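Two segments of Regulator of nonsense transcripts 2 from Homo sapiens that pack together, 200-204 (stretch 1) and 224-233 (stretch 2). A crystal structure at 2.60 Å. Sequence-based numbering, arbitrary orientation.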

# COMPACT_ATOMS: atom_id res chain seq x y z
N GLY A 200 -6.00 4.85 -0.66
CA GLY A 200 -7.34 4.93 -0.10
C GLY A 200 -8.25 5.95 -0.76
O GLY A 200 -9.48 5.80 -0.76
N ASP A 201 -7.67 7.01 -1.31
CA ASP A 201 -8.46 8.01 -2.01
C ASP A 201 -9.23 7.35 -3.15
O ASP A 201 -10.45 7.42 -3.20
N ASP A 202 -8.51 6.68 -4.04
CA ASP A 202 -9.10 6.10 -5.24
C ASP A 202 -9.73 4.72 -5.02
O ASP A 202 -10.76 4.42 -5.63
N ILE A 203 -9.14 3.88 -4.18
CA ILE A 203 -9.68 2.53 -4.00
C ILE A 203 -10.80 2.45 -2.96
O ILE A 203 -11.79 1.76 -3.17
N ALA A 204 -10.65 3.16 -1.84
CA ALA A 204 -11.66 3.13 -0.76
C ALA A 204 -12.58 4.35 -0.73
O ALA A 204 -13.49 4.41 0.10
N PRO A 224 -10.63 15.40 -7.51
CA PRO A 224 -11.84 14.61 -7.38
C PRO A 224 -11.55 13.11 -7.48
O PRO A 224 -10.56 12.71 -8.11
N SER A 225 -12.39 12.28 -6.86
CA SER A 225 -12.34 10.83 -7.07
C SER A 225 -13.09 10.50 -8.35
O SER A 225 -14.31 10.64 -8.40
N GLU A 226 -12.35 10.07 -9.38
CA GLU A 226 -12.94 9.80 -10.70
C GLU A 226 -12.48 8.49 -11.33
O GLU A 226 -12.75 8.24 -12.50
N ILE A 227 -11.78 7.65 -10.58
CA ILE A 227 -11.15 6.47 -11.16
C ILE A 227 -11.99 5.24 -10.87
O ILE A 227 -12.54 4.64 -11.79
N ILE A 228 -12.10 4.88 -9.59
CA ILE A 228 -12.97 3.79 -9.16
C ILE A 228 -14.30 4.37 -8.70
O ILE A 228 -14.34 5.24 -7.83
N SER A 229 -15.39 3.85 -9.27
CA SER A 229 -16.74 4.32 -8.95
C SER A 229 -17.08 4.12 -7.48
O SER A 229 -16.58 3.20 -6.85
N PRO A 230 -17.95 4.98 -6.94
CA PRO A 230 -18.33 4.87 -5.51
C PRO A 230 -18.88 3.51 -5.08
O PRO A 230 -18.68 3.12 -3.94
N GLU A 231 -19.54 2.79 -5.99
CA GLU A 231 -20.08 1.44 -5.70
C GLU A 231 -18.94 0.45 -5.47
O GLU A 231 -18.98 -0.35 -4.53
N LYS A 232 -17.94 0.49 -6.34
CA LYS A 232 -16.76 -0.37 -6.20
C LYS A 232 -15.89 -0.01 -5.01
O LYS A 232 -15.16 -0.85 -4.49
N GLN A 233 -15.96 1.24 -4.57
CA GLN A 233 -15.19 1.71 -3.42
C GLN A 233 -15.80 1.26 -2.10
O GLN A 233 -15.07 0.96 -1.16

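The contact is small, about 330 Å² summed over both sides, and the two largest shares, together about half, belong to Asp-202 from the first stretch and Gln-233 from the second. The direct hydrogen bond between the stretches belongs to Gln-233. Its chi1 is m and its chi2 t, so the side chain runs out extended from the helix that begins at Pro-230 and delivers its amide to a backbone carbonyl: NE2 of Gln-233 donates to O of Asp-202 at 2.8 Å, with an almost linear angle of 178°. The acceptor lies in a weakly bonded helix. The same NE2 of Gln-233 donates to OG of Ser-225 at 3.1 Å, a bond within the second stretch that ties the loop to the helix following it. Ser-225, chi1 t, thus helps hold the amide in place. O of Asp-201 lies 3.5 Å from NE2 of Gln-233, but the angle is too poor for a bond.

Water completes the polar network. Asp-202, chi1 m, has its CA-to-CB bond sideways to the second stretch, yet its carboxylate comes nearer the loop, and OD1 accepts from two waters. Water 1 donates to OD1 of Asp-202 at 2.9 Å and accepts from N of Ile-227 at 2.8 Å; it also bonds OG of Ser-225 at 2.7 Å. Water 2 donates to OD1 of Asp-202 at 2.8 Å and to O of Pro-224 at 3.0 Å, while accepting from N of Glu-226 at 2.7 Å. One carboxylate oxygen therefore reads the loop backbone through solvent, without direct bonds to it.

The apolar packing is laid around these groups. Ile-227 (m, t) and Ile-228 (m, m) both point toward the first stretch. CD1 of Ile-227 reaches 3.6 Å from OD2 of Asp-202, an oxygen satisfied elsewhere in the structure, and CB of Ile-228 sits 3.2 Å from O of Asp-202. Ile-203 (m, t) and Ala-204 turn their side chains away, so they meet Gln-233 through backbone: O of Ile-203 lies 3.4 Å from CG of Gln-233 and receives a CA-H...O contact from CA of Gln-233, also at 3.4 Å, while C of Ala-204 is 3.9 Å from CB of Gln-233.

The helix start is prepared within the second stretch. Ser-229, chi1 p and pointing away from the contact, is the N-cap: its OG accepts a weak bond from N of Lys-232 at 3.4 Å. The backbone bond from N of Gln-233 to O of Ser-229, 3.1 Å, secures the turn from which the glutamine reaches across.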

# COMPACT_ATOMS: atom_id res chain seq x y z
CB ASP A 201 -7.61 9.22 -2.48
CG ASP A 201 -6.24 8.82 -3.07
OD1 ASP A 201 -6.00 7.63 -3.41
OD2 ASP A 201 -5.39 9.73 -3.21
CB ASP A 202 -8.06 6.04 -6.35
CG ASP A 202 -7.83 7.38 -7.00
OD1 ASP A 202 -8.82 8.06 -7.33
OD2 ASP A 202 -6.66 7.77 -7.20
CB ILE A 203 -8.57 1.51 -3.70
CG1 ILE A 203 -7.78 1.22 -4.98
CG2 ILE A 203 -9.14 0.20 -3.16
CD1 ILE A 203 -6.38 0.73 -4.73
CB ALA A 204 -10.97 2.97 0.59
CB PRO A 224 -12.67 15.07 -8.58
CG PRO A 224 -11.65 15.42 -9.62
CD PRO A 224 -10.37 15.80 -8.90
CB SER A 225 -12.98 10.08 -5.90
OG SER A 225 -13.14 8.71 -6.23
CB GLU A 226 -12.58 10.92 -11.67
CG GLU A 226 -12.87 12.32 -11.19
CD GLU A 226 -12.62 13.35 -12.26
OE1 GLU A 226 -11.57 13.23 -12.95
OE2 GLU A 226 -13.47 14.27 -12.42
CB ILE A 227 -9.70 6.32 -10.67
CG1 ILE A 227 -8.86 7.46 -11.25
CG2 ILE A 227 -9.14 4.96 -11.08
CD1 ILE A 227 -7.45 7.54 -10.70
CB ILE A 228 -12.34 2.98 -8.01
CG1 ILE A 228 -10.93 2.50 -8.40
CG2 ILE A 228 -13.22 1.79 -7.63
CD1 ILE A 228 -10.88 1.75 -9.72
CB SER A 229 -17.76 3.57 -9.78
OG SER A 229 -18.00 2.29 -9.21
CB PRO A 230 -19.39 5.96 -5.34
CG PRO A 230 -19.13 6.94 -6.43
CD PRO A 230 -18.57 6.15 -7.59
CB GLU A 231 -20.96 0.91 -6.84
CG GLU A 231 -22.27 1.66 -7.06
CD GLU A 231 -22.11 3.00 -7.76
OE1 GLU A 231 -21.09 3.20 -8.47
OE2 GLU A 231 -23.00 3.87 -7.60
CB LYS A 232 -15.94 -0.34 -7.49
CG LYS A 232 -16.62 -1.01 -8.68
CD LYS A 232 -15.88 -0.72 -9.98
CE LYS A 232 -16.41 -1.57 -11.11
NZ LYS A 232 -16.04 -0.98 -12.43
CB GLN A 233 -15.09 3.23 -3.44
CG GLN A 233 -14.15 3.79 -4.49
CD GLN A 233 -14.17 5.30 -4.54
OE1 GLN A 233 -15.18 5.91 -4.21
NE2 GLN A 233 -13.06 5.92 -4.95
O HOH W 1 -11.54 7.27 -7.80
O HOH W 2 -9.64 10.02 -9.16